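Local coordinates for McyG protein (Microcystis aeruginosa PCC 7806, PDB 4R0M) that binds phenylalanyl-adenylate in its adenylation domain and probably activates and loads a carboxylic acid onto its carrier domain during microcystin biosynthesis, at residues L219-L224 with E250-Q255; L257-L262 with S271-F276; L280-A285 with L317-K322. One frame throughout, in Å; residues are numbered along the deposited sequence.

Interaction 1: L219-L224 with E250-Q255; sequences LNWMPL and ELVLRQ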
loop_
_atom_site.group_PDB
_atom_site.type_symbol
_atom_site.label_atom_id
_atom_site.label_comp_id
_atom_site.label_asym_id
_atom_site.label_seq_id
_atom_site.Cartn_x
_atom_site.Cartn_y
_atom_site.Cartn_z
ATOM N N LEU A 219 14.309 4.027 -2.069
ATOM C CA LEU A 219 13.649 5.104 -1.334
ATOM C C LEU A 219 12.158 4.817 -1.172
ATOM O O LEU A 219 11.438 4.623 -2.157
ATOM C CB LEU A 219 13.876 6.461 -2.014
ATOM C CG LEU A 219 13.275 7.719 -1.368
ATOM C CD1 LEU A 219 14.147 8.937 -1.622
ATOM C CD2 LEU A 219 11.851 7.982 -1.840
ATOM N N ASN A 220 11.712 4.793 0.081
ATOM C CA ASN A 220 10.306 4.628 0.410
ATOM C C ASN A 220 9.742 5.877 1.074
ATOM O O ASN A 220 10.391 6.482 1.931
ATOM C CB ASN A 220 10.105 3.430 1.337
ATOM C CG ASN A 220 8.676 3.311 1.833
ATOM O OD1 ASN A 220 7.756 3.052 1.061
ATOM N ND2 ASN A 220 8.484 3.507 3.130
ATOM N N TRP A 221 8.531 6.258 0.677
ATOM C CA TRP A 221 7.825 7.339 1.357
ATOM C C TRP A 221 6.419 6.962 1.749
ATOM O O TRP A 221 5.618 7.816 2.119
ATOM C CB TRP A 221 7.879 8.635 0.554
ATOM C CG TRP A 221 7.180 8.587 -0.780
ATOM C CD1 TRP A 221 7.627 7.992 -1.957
ATOM C CD2 TRP A 221 5.887 9.195 -1.127
ATOM N NE1 TRP A 221 6.720 8.169 -2.971
ATOM C CE2 TRP A 221 5.655 8.883 -2.542
ATOM C CE3 TRP A 221 4.925 9.924 -0.429
ATOM C CZ2 TRP A 221 4.509 9.300 -3.207
ATOM C CZ3 TRP A 221 3.775 10.339 -1.112
ATOM C CH2 TRP A 221 3.573 10.033 -2.465
HETATM N N MSE A 222 6.100 5.686 1.721
HETATM C CA MSE A 222 4.841 5.173 2.192
HETATM C C MSE A 222 4.943 4.836 3.627
HETATM O O MSE A 222 6.020 4.601 4.071
HETATM C CB MSE A 222 4.478 3.908 1.456
HETATM C CG MSE A 222 4.104 4.104 -0.005
HETATM SE SE MSE A 222 2.628 5.253 -0.490
HETATM C CE MSE A 222 3.642 6.727 -1.124
ATOM N N PRO A 223 3.866 4.832 4.372
ATOM C CA PRO A 223 3.956 4.505 5.801
ATOM C C PRO A 223 4.459 3.082 6.037
ATOM O O PRO A 223 4.159 2.176 5.259
ATOM C CB PRO A 223 2.514 4.670 6.307
ATOM C CG PRO A 223 1.660 4.686 5.090
ATOM C CD PRO A 223 2.505 5.240 3.984
ATOM N N LEU A 224 5.212 2.904 7.117
ATOM C CA LEU A 224 5.958 1.672 7.362
ATOM C C LEU A 224 5.122 0.453 7.730
ATOM O O LEU A 224 5.623 -0.667 7.685
ATOM C CB LEU A 224 7.043 1.905 8.419
ATOM C CG LEU A 224 8.235 2.798 8.057
ATOM C CD1 LEU A 224 9.183 2.883 9.239
ATOM C CD2 LEU A 224 8.975 2.287 6.832
ATOM N N GLU A 250 3.848 12.458 4.675
ATOM C CA GLU A 250 3.368 13.839 4.721
ATOM C C GLU A 250 4.356 14.851 4.125
ATOM O O GLU A 250 3.941 15.868 3.572
ATOM C CB GLU A 250 2.947 14.237 6.146
ATOM C CG GLU A 250 4.067 14.252 7.183
ATOM C CD GLU A 250 4.221 12.942 7.945
ATOM O OE1 GLU A 250 4.598 13.006 9.136
ATOM O OE2 GLU A 250 3.974 11.854 7.371
ATOM N N LEU A 251 5.653 14.559 4.223
ATOM C CA LEU A 251 6.686 15.424 3.653
ATOM C C LEU A 251 6.567 15.521 2.129
ATOM O O LEU A 251 6.697 16.605 1.560
ATOM C CB LEU A 251 8.084 14.946 4.062
ATOM C CG LEU A 251 9.286 15.834 3.709
ATOM C CD1 LEU A 251 10.346 15.754 4.798
ATOM C CD2 LEU A 251 9.885 15.485 2.352
ATOM N N VAL A 252 6.327 14.385 1.479
ATOM C CA VAL A 252 6.139 14.356 0.029
ATOM C C VAL A 252 4.747 14.868 -0.374
ATOM O O VAL A 252 4.594 15.471 -1.429
ATOM C CB VAL A 252 6.401 12.953 -0.562
ATOM C CG1 VAL A 252 6.225 12.952 -2.076
ATOM C CG2 VAL A 252 7.801 12.472 -0.203
ATOM N N LEU A 253 3.740 14.634 0.464
ATOM C CA LEU A 253 2.390 15.132 0.178
ATOM C C LEU A 253 2.320 16.659 0.250
ATOM O O LEU A 253 1.690 17.294 -0.600
ATOM C CB LEU A 253 1.339 14.486 1.092
ATOM C CG LEU A 253 0.983 13.015 0.830
ATOM C CD1 LEU A 253 0.035 12.490 1.898
ATOM C CD2 LEU A 253 0.393 12.809 -0.560
ATOM N N ARG A 254 2.984 17.237 1.250
ATOM C CA ARG A 254 3.064 18.691 1.395
ATOM C C ARG A 254 3.793 19.351 0.227
ATOM O O ARG A 254 3.474 20.482 -0.146
ATOM C CB ARG A 254 3.738 19.074 2.714
ATOM C CG ARG A 254 2.841 18.943 3.939
ATOM C CD ARG A 254 3.478 19.548 5.184
ATOM N NE ARG A 254 4.681 18.827 5.606
ATOM C CZ ARG A 254 5.928 19.266 5.438
ATOM N NH1 ARG A 254 6.160 20.438 4.857
ATOM N NH2 ARG A 254 6.950 18.530 5.858
ATOM N N GLN A 255 4.764 18.641 -0.346
ATOM C CA GLN A 255 5.545 19.149 -1.471
ATOM C C GLN A 255 6.012 17.996 -2.375
ATOM O O GLN A 255 7.127 17.494 -2.219
ATOM C CB GLN A 255 6.734 19.968 -0.958
ATOM C CG GLN A 255 7.189 21.072 -1.898
ATOM C CD GLN A 255 8.096 22.085 -1.216
ATOM O OE1 GLN A 255 9.095 21.725 -0.586
ATOM N NE2 GLN A 255 7.753 23.364 -1.346
#

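Interaction 2: L257-L262 with S271-F276; sequences LQWLEL and SWSPNF. With FA5 (adenosine-5'-[phenylalaninyl-phosphate]), chain C.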
loop_
_atom_site.group_PDB
_atom_site.type_symbol
_atom_site.label_atom_id
_atom_site.label_comp_id
_atom_site.label_asym_id
_atom_site.label_seq_id
_atom_site.Cartn_x
_atom_site.Cartn_y
_atom_site.Cartn_z
ATOM N N LEU A 257 7.306 17.514 -5.206
ATOM C CA LEU A 257 8.581 17.593 -5.923
ATOM C C LEU A 257 9.793 17.189 -5.080
ATOM O O LEU A 257 10.861 16.902 -5.626
ATOM C CB LEU A 257 8.782 18.989 -6.532
ATOM C CG LEU A 257 7.877 19.384 -7.707
ATOM C CD1 LEU A 257 8.296 20.730 -8.275
ATOM C CD2 LEU A 257 7.872 18.326 -8.803
ATOM N N GLN A 258 9.618 17.161 -3.759
ATOM C CA GLN A 258 10.661 16.687 -2.847
ATOM C C GLN A 258 11.048 15.233 -3.108
ATOM O O GLN A 258 12.177 14.828 -2.832
ATOM C CB GLN A 258 10.239 16.870 -1.387
ATOM C CG GLN A 258 10.571 18.240 -0.819
ATOM C CD GLN A 258 12.057 18.547 -0.871
ATOM O OE1 GLN A 258 12.494 19.424 -1.615
ATOM N NE2 GLN A 258 12.844 17.808 -0.091
ATOM N N TRP A 259 10.103 14.460 -3.640
ATOM C CA TRP A 259 10.357 13.086 -4.060
ATOM C C TRP A 259 11.384 13.046 -5.157
ATOM O O TRP A 259 12.299 12.223 -5.122
ATOM C CB TRP A 259 9.057 12.423 -4.510
ATOM C CG TRP A 259 9.172 10.945 -4.811
ATOM C CD1 TRP A 259 10.125 10.046 -4.334
ATOM C CD2 TRP A 259 8.270 10.132 -5.643
ATOM N NE1 TRP A 259 9.893 8.784 -4.815
ATOM C CE2 TRP A 259 8.798 8.762 -5.603
ATOM C CE3 TRP A 259 7.131 10.393 -6.396
ATOM C CZ2 TRP A 259 8.193 7.720 -6.290
ATOM C CZ3 TRP A 259 6.531 9.333 -7.086
ATOM C CH2 TRP A 259 7.052 8.029 -7.035
ATOM N N LEU A 260 11.239 13.944 -6.130
ATOM C CA LEU A 260 12.182 14.074 -7.240
ATOM C C LEU A 260 13.533 14.609 -6.769
ATOM O O LEU A 260 14.583 14.196 -7.268
ATOM C CB LEU A 260 11.598 14.985 -8.325
ATOM C CG LEU A 260 10.800 14.386 -9.496
ATOM C CD1 LEU A 260 9.871 13.250 -9.089
ATOM C CD2 LEU A 260 10.024 15.486 -10.208
ATOM N N GLU A 261 13.489 15.527 -5.807
ATOM C CA GLU A 261 14.683 16.106 -5.202
ATOM C C GLU A 261 15.517 15.033 -4.496
ATOM O O GLU A 261 16.744 15.004 -4.622
ATOM C CB GLU A 261 14.282 17.210 -4.216
ATOM C CG GLU A 261 15.431 17.829 -3.425
ATOM C CD GLU A 261 16.138 18.962 -4.152
ATOM O OE1 GLU A 261 15.930 19.141 -5.372
ATOM O OE2 GLU A 261 16.913 19.687 -3.493
ATOM N N LEU A 262 14.837 14.153 -3.764
ATOM C CA LEU A 262 15.503 13.102 -3.000
ATOM C C LEU A 262 16.060 11.985 -3.884
ATOM O O LEU A 262 17.096 11.399 -3.561
ATOM C CB LEU A 262 14.568 12.538 -1.927
ATOM C CG LEU A 262 14.269 13.444 -0.723
ATOM C CD1 LEU A 262 13.028 12.956 0.010
ATOM C CD2 LEU A 262 15.458 13.554 0.224
ATOM N N SER A 271 12.348 2.959 -6.440
ATOM C CA SER A 271 11.327 3.637 -5.638
ATOM C C SER A 271 9.922 3.192 -6.044
ATOM O O SER A 271 9.761 2.413 -6.988
ATOM C CB SER A 271 11.471 5.161 -5.730
ATOM O OG SER A 271 10.845 5.784 -4.620
ATOM N N TRP A 272 8.915 3.691 -5.326
ATOM C CA TRP A 272 7.532 3.244 -5.504
ATOM C C TRP A 272 6.510 4.210 -4.961
ATOM O O TRP A 272 6.737 4.877 -3.946
ATOM C CB TRP A 272 7.349 1.852 -4.885
ATOM C CG TRP A 272 5.932 1.498 -4.493
ATOM C CD1 TRP A 272 4.826 1.335 -5.330
ATOM C CD2 TRP A 272 5.425 1.234 -3.142
ATOM N NE1 TRP A 272 3.708 1.010 -4.606
ATOM C CE2 TRP A 272 3.996 0.933 -3.290
ATOM C CE3 TRP A 272 5.990 1.221 -1.872
ATOM C CZ2 TRP A 272 3.192 0.637 -2.199
ATOM C CZ3 TRP A 272 5.167 0.919 -0.780
ATOM C CH2 TRP A 272 3.804 0.633 -0.942
ATOM N N SER A 273 5.380 4.294 -5.665
ATOM C CA SER A 273 4.163 4.943 -5.176
ATOM C C SER A 273 2.957 4.392 -5.941
ATOM O O SER A 273 3.121 3.814 -7.021
ATOM C CB SER A 273 4.242 6.462 -5.347
ATOM O OG SER A 273 3.883 6.854 -6.662
ATOM N N PRO A 274 1.738 4.556 -5.387
ATOM C CA PRO A 274 0.545 4.205 -6.157
ATOM C C PRO A 274 0.284 5.223 -7.259
ATOM O O PRO A 274 0.941 6.267 -7.308
ATOM C CB PRO A 274 -0.585 4.251 -5.115
ATOM C CG PRO A 274 0.095 4.259 -3.788
ATOM C CD PRO A 274 1.387 4.978 -4.021
ATOM N N ASN A 275 -0.675 4.914 -8.127
ATOM C CA ASN A 275 -0.987 5.748 -9.285
ATOM C C ASN A 275 -1.240 7.230 -8.984
ATOM O O ASN A 275 -0.775 8.096 -9.731
ATOM C CB ASN A 275 -2.164 5.160 -10.064
ATOM C CG ASN A 275 -2.437 5.905 -11.353
ATOM O OD1 ASN A 275 -1.757 5.701 -12.362
ATOM N ND2 ASN A 275 -3.439 6.781 -11.327
ATOM N N PHE A 276 -1.958 7.523 -7.899
ATOM C CA PHE A 276 -2.343 8.904 -7.583
ATOM C C PHE A 276 -1.145 9.843 -7.420
ATOM O O PHE A 276 -1.215 11.021 -7.782
ATOM C CB PHE A 276 -3.266 8.972 -6.352
ATOM C CG PHE A 276 -2.566 8.729 -5.041
ATOM C CD1 PHE A 276 -1.887 9.758 -4.390
ATOM C CD2 PHE A 276 -2.599 7.476 -4.444
ATOM C CE1 PHE A 276 -1.241 9.534 -3.185
ATOM C CE2 PHE A 276 -1.962 7.248 -3.236
ATOM C CZ PHE A 276 -1.281 8.277 -2.605
HETATM C C FA5 C . -1.196 -3.313 -1.552
HETATM O O FA5 C . -1.805 -2.285 -1.822
HETATM C CA FA5 C . -0.096 -3.800 -2.460
HETATM N N FA5 C . -0.679 -3.797 -3.780
HETATM C CB FA5 C . 1.124 -2.867 -2.454
HETATM C CG FA5 C . 2.275 -3.138 -3.430
HETATM C CD1 FA5 C . 2.170 -3.957 -4.555
HETATM C CD2 FA5 C . 3.509 -2.516 -3.194
HETATM C CE1 FA5 C . 3.264 -4.156 -5.407
HETATM C CE2 FA5 C . 4.607 -2.700 -4.042
HETATM C CZ FA5 C . 4.484 -3.528 -5.157
HETATM P P FA5 C . -3.128 -4.349 0.058
HETATM O OP1 FA5 C . -3.622 -3.218 0.920
HETATM O OP2 FA5 C . -3.204 -5.756 0.595
HETATM O OP3 FA5 C . -1.585 -4.056 -0.354
HETATM O "O5'" FA5 C . -3.976 -4.278 -1.311
HETATM C "C5'" FA5 C . -3.836 -5.237 -2.356
HETATM C "C4'" FA5 C . -4.838 -4.898 -3.449
HETATM O "O4'" FA5 C . -4.540 -3.648 -4.084
HETATM C "C3'" FA5 C . -4.845 -5.907 -4.578
HETATM O "O3'" FA5 C . -5.626 -7.059 -4.264
HETATM C "C2'" FA5 C . -5.446 -5.105 -5.709
HETATM O "O2'" FA5 C . -6.875 -5.098 -5.616
HETATM C "C1'" FA5 C . -4.942 -3.700 -5.456
HETATM N N9 FA5 C . -3.784 -3.442 -6.350
HETATM C C8 FA5 C . -2.489 -3.469 -5.986
HETATM N N7 FA5 C . -1.670 -3.187 -7.030
HETATM C C5 FA5 C . -2.451 -2.979 -8.105
HETATM C C6 FA5 C . -2.240 -2.640 -9.535
HETATM N N6 FA5 C . -0.997 -2.464 -10.038
HETATM N N1 FA5 C . -3.333 -2.513 -10.325
HETATM C C2 FA5 C . -4.581 -2.688 -9.843
HETATM N N3 FA5 C . -4.846 -2.991 -8.557
HETATM C C4 FA5 C . -3.844 -3.150 -7.654
#

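Interaction 3: L280-A285 with L317-K322; sequences LINQQA and LEILEK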
loop_
_atom_site.group_PDB
_atom_site.type_symbol
_atom_site.label_atom_id
_atom_site.label_comp_id
_atom_site.label_asym_id
_atom_site.label_seq_id
_atom_site.Cartn_x
_atom_site.Cartn_y
_atom_site.Cartn_z
ATOM N N LEU A 280 -0.119 13.425 -8.924
ATOM C CA LEU A 280 0.294 14.572 -8.107
ATOM C C LEU A 280 1.534 15.263 -8.674
ATOM O O LEU A 280 1.673 16.483 -8.570
ATOM C CB LEU A 280 0.558 14.154 -6.657
ATOM C CG LEU A 280 -0.603 13.757 -5.742
ATOM C CD1 LEU A 280 -0.056 13.183 -4.443
ATOM C CD2 LEU A 280 -1.531 14.933 -5.459
ATOM N N ILE A 281 2.431 14.473 -9.264
ATOM C CA ILE A 281 3.606 15.008 -9.953
ATOM C C ILE A 281 3.176 15.703 -11.245
ATOM O O ILE A 281 3.634 16.810 -11.540
ATOM C CB ILE A 281 4.656 13.906 -10.244
ATOM C CG1 ILE A 281 5.234 13.333 -8.937
ATOM C CG2 ILE A 281 5.753 14.415 -11.178
ATOM C CD1 ILE A 281 6.090 14.288 -8.125
ATOM N N ASN A 282 2.288 15.054 -11.999
ATOM C CA ASN A 282 1.712 15.636 -13.213
ATOM C C ASN A 282 1.060 17.000 -12.979
ATOM O O ASN A 282 1.088 17.857 -13.859
ATOM C CB ASN A 282 0.713 14.670 -13.864
ATOM C CG ASN A 282 1.372 13.394 -14.369
ATOM O OD1 ASN A 282 2.598 13.263 -14.363
ATOM N ND2 ASN A 282 0.554 12.446 -14.810
ATOM N N GLN A 283 0.493 17.195 -11.788
ATOM C CA GLN A 283 -0.083 18.485 -11.384
ATOM C C GLN A 283 0.971 19.590 -11.309
ATOM O O GLN A 283 0.647 20.777 -11.407
ATOM C CB GLN A 283 -0.796 18.369 -10.029
ATOM C CG GLN A 283 -2.009 17.448 -10.011
ATOM C CD GLN A 283 -3.192 18.010 -10.776
ATOM O OE1 GLN A 283 -3.445 17.624 -11.914
ATOM N NE2 GLN A 283 -3.919 18.933 -10.152
ATOM N N GLN A 284 2.229 19.192 -11.133
ATOM C CA GLN A 284 3.343 20.131 -11.004
ATOM C C GLN A 284 4.049 20.391 -12.340
ATOM O O GLN A 284 5.172 20.894 -12.365
ATOM C CB GLN A 284 4.350 19.616 -9.969
ATOM C CG GLN A 284 3.764 19.338 -8.590
ATOM C CD GLN A 284 3.564 20.595 -7.765
ATOM O OE1 GLN A 284 4.466 21.427 -7.644
ATOM N NE2 GLN A 284 2.381 20.733 -7.180
ATOM N N ALA A 285 3.380 20.060 -13.444
ATOM C CA ALA A 285 3.947 20.205 -14.791
ATOM C C ALA A 285 4.464 21.614 -15.093
ATOM O O ALA A 285 5.495 21.772 -15.753
ATOM C CB ALA A 285 2.936 19.773 -15.844
ATOM N N LEU A 317 5.720 10.240 -18.162
ATOM C CA LEU A 317 6.901 10.044 -19.000
ATOM C C LEU A 317 7.277 11.308 -19.764
ATOM O O LEU A 317 8.432 11.732 -19.730
ATOM C CB LEU A 317 6.684 8.889 -19.981
ATOM C CG LEU A 317 7.027 7.481 -19.494
ATOM C CD1 LEU A 317 6.244 6.428 -20.262
ATOM C CD2 LEU A 317 8.524 7.210 -19.573
ATOM N N GLU A 318 6.295 11.908 -20.436
ATOM C CA GLU A 318 6.508 13.118 -21.235
ATOM C C GLU A 318 7.106 14.261 -20.417
ATOM O O GLU A 318 8.011 14.958 -20.884
ATOM C CB GLU A 318 5.199 13.576 -21.887
ATOM C CG GLU A 318 4.731 12.706 -23.043
ATOM C CD GLU A 318 3.326 13.049 -23.510
ATOM O OE1 GLU A 318 2.940 14.239 -23.450
ATOM O OE2 GLU A 318 2.606 12.125 -23.943
ATOM N N ILE A 319 6.595 14.440 -19.201
ATOM C CA ILE A 319 7.067 15.491 -18.305
ATOM C C ILE A 319 8.491 15.211 -17.813
ATOM O O ILE A 319 9.337 16.109 -17.805
ATOM C CB ILE A 319 6.115 15.680 -17.098
ATOM C CG1 ILE A 319 4.749 16.197 -17.561
ATOM C CG2 ILE A 319 6.716 16.636 -16.074
ATOM C CD1 ILE A 319 3.643 16.041 -16.535
ATOM N N LEU A 320 8.753 13.964 -17.425
ATOM C CA LEU A 320 9.988 13.629 -16.715
ATOM C C LEU A 320 11.142 13.090 -17.565
ATOM O O LEU A 320 12.270 13.004 -17.077
ATOM C CB LEU A 320 9.702 12.702 -15.525
ATOM C CG LEU A 320 8.984 13.312 -14.314
ATOM C CD1 LEU A 320 9.065 12.364 -13.132
ATOM C CD2 LEU A 320 9.550 14.672 -13.926
ATOM N N GLU A 321 10.876 12.742 -18.824
ATOM C CA GLU A 321 11.963 12.391 -19.746
ATOM C C GLU A 321 12.843 13.615 -20.026
ATOM O O GLU A 321 14.019 13.481 -20.362
ATOM C CB GLU A 321 11.439 11.759 -21.045
ATOM C CG GLU A 321 10.777 12.721 -22.023
ATOM C CD GLU A 321 10.600 12.122 -23.408
ATOM O OE1 GLU A 321 9.958 11.055 -23.524
ATOM O OE2 GLU A 321 11.101 12.722 -24.383
ATOM N N LYS A 322 12.258 14.802 -19.868
ATOM C CA LYS A 322 12.984 16.069 -19.949
ATOM C C LYS A 322 13.819 16.303 -18.687
ATOM O O LYS A 322 14.517 17.313 -18.567
ATOM C CB LYS A 322 12.003 17.230 -20.152
ATOM C CG LYS A 322 11.180 17.140 -21.428
ATOM C CD LYS A 322 10.251 18.333 -21.579
ATOM C CE LYS A 322 9.558 18.316 -22.932
ATOM N NZ LYS A 322 8.837 19.593 -23.198
#

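Interaction 1: L219-L224 with E250-Q255
Where strand 217-220 of the large mixed sheet in the adenylation domain runs out into a loop, Trp221 lays its indole against Val252 of helix 249-254. The contact is apolar throughout and is a compact example of how one aromatic side chain can join a strand end to a helix. Methyl CG1 of Val252 sits over the six-membered ring of Trp221, 3.7 Å from the centroid and 12° off the ring normal, a CH-pi contact. The closest pair is Val252 CB with Trp221 CE3, at 3.4 Å. Leu253 comes in at the ring edge instead, its CD2 4.2 Å from Trp221 CZ3. On the opposite face the terminal methyl of selenomethionine Met222 lies over the ring, so the indole is sandwiched between two aliphatic groups. The loop is shaped by an Asx turn: Met222 N donates to Asn220 OD1 (3.2 Å) from above the carbonyl plane, and Asn220 ND2 bonds back to Met222 O (2.9 Å). Replacing Trp221 with an alanine would probably open a gap between Val252 and the Met222 methyl, leaving both without the flat surface they pack on. Asn220 ND2 also bonds to His246 ND1, at the end of neighbouring strand 243-246. Trp221 leans further on Ser273 of strand 270-273 and meets the ring of Trp259, placing it among helices 249-254 and 258-265 and the sheet.

Interaction 2: L257-L262 with S271-F276
Trp259 grips strand 270-273 firmly at the pyrrole end of its indole and more loosely at the benzene end. At the firm end, Trp259 NE1 donates to Ser271 OG over 3.2 Å with an angle of 152° at the hydrogen, and the oxygen lies almost exactly in the ring plane. With CG opposite its backbone N (chi1 -173°), Trp259 extends the indole from its helix across to the strand. The same hydroxyl of Ser271 is also hydrogen-bonded to Leu219 O on the adjacent strand, so two bonds hold this buried oxygen. The contact belongs to a beta-alpha-beta crossover, in which helix 258-265 carries the chain back to strand 270-273, parallel to strand 243-246 with strand 217-220 between them. The short helix and strand segments run antiparallel, their axes 11.5 Å apart at closest approach, and the indole spans that distance. The looser end has no solvent side, since every touching residue is buried. There Ser273 OG approaches Trp259 CH2 obliquely at 3.4 Å, without bonding to it; the hydroxyl donates to Pro274 O instead, 3.1 Å away. Trp272, between the two serines, points its CB away from the helix and enters the ligand pocket. Over one face of its ring, toward the rim, lies CD2 of the phenyl group of phenylalanyl-adenylate, 3.3 Å from Trp272 CZ2, while Trp272 NE1 is hydrogen-bonded to Ala304 O.

Interaction 3: L280-A285 with L317-K322
Ile319 points its long branch end-on at Asn282 of helix 275-282 and at Ala285, farther along the chain. Methyl CD1 of Ile319 makes the closest touches of the contact: it lies 3.7 Å from Asn282 OD1 and 3.9 Å from Ala285 CB. The branch gets there because CG1 stands opposite the carbonyl carbon (chi1 -66°) and the chain then continues extended to CD1 (chi2 164°). Asn282 meets it aslant, its carboxamide oxygen against the methyl, an approach that leaves the amide nitrogen to another task: ND2 is hydrogen-bonded to Thr312 O, in the same helix that carries Ile319. The amide nitrogen thus ties Asn282 to helix 310-320. The two helices follow neighbouring parallel strands, 270-273 and 300-303, and the contact joins two successive strand-helix units of the adenylation domain. A type I turn runs from Asn282 to Ala285, with Ala285 N bonded to Asn282 O at 3.2 Å; this brings the alanine methyl alongside Ile319, and the Ala285 and Ile319 CA atoms lie 6.7 Å apart. Beside this grouping, Ile281 and Leu320 both direct their CB atoms across the contact but meet less closely, CG2 of Ile281 being 4.4 Å from CD1 of Leu320. Leu260 of helix 258-265 touches both of them, whereas Ile319 packs also on Leu288.

In the fold
Interactions 1 and 2 form one buried unit on adjacent strands 217-220 and 270-273, where they also touch through Met222 CG and Trp272 CZ3, 3.4 Å apart. Interaction 3 lies farther from the centre of the chain and includes two partly exposed touching residues, but shares helix 275-282 with interaction 2 and is joined to it through Leu260. Chemistry changes with place. In interaction 1 an aromatic face takes aliphatic groups, in interaction 2 an indole N-H bonds a strand hydroxyl beside the ligand pocket, and in interaction 3 aliphatic branches join two helices. Only interaction 2 contains a residue of that pocket.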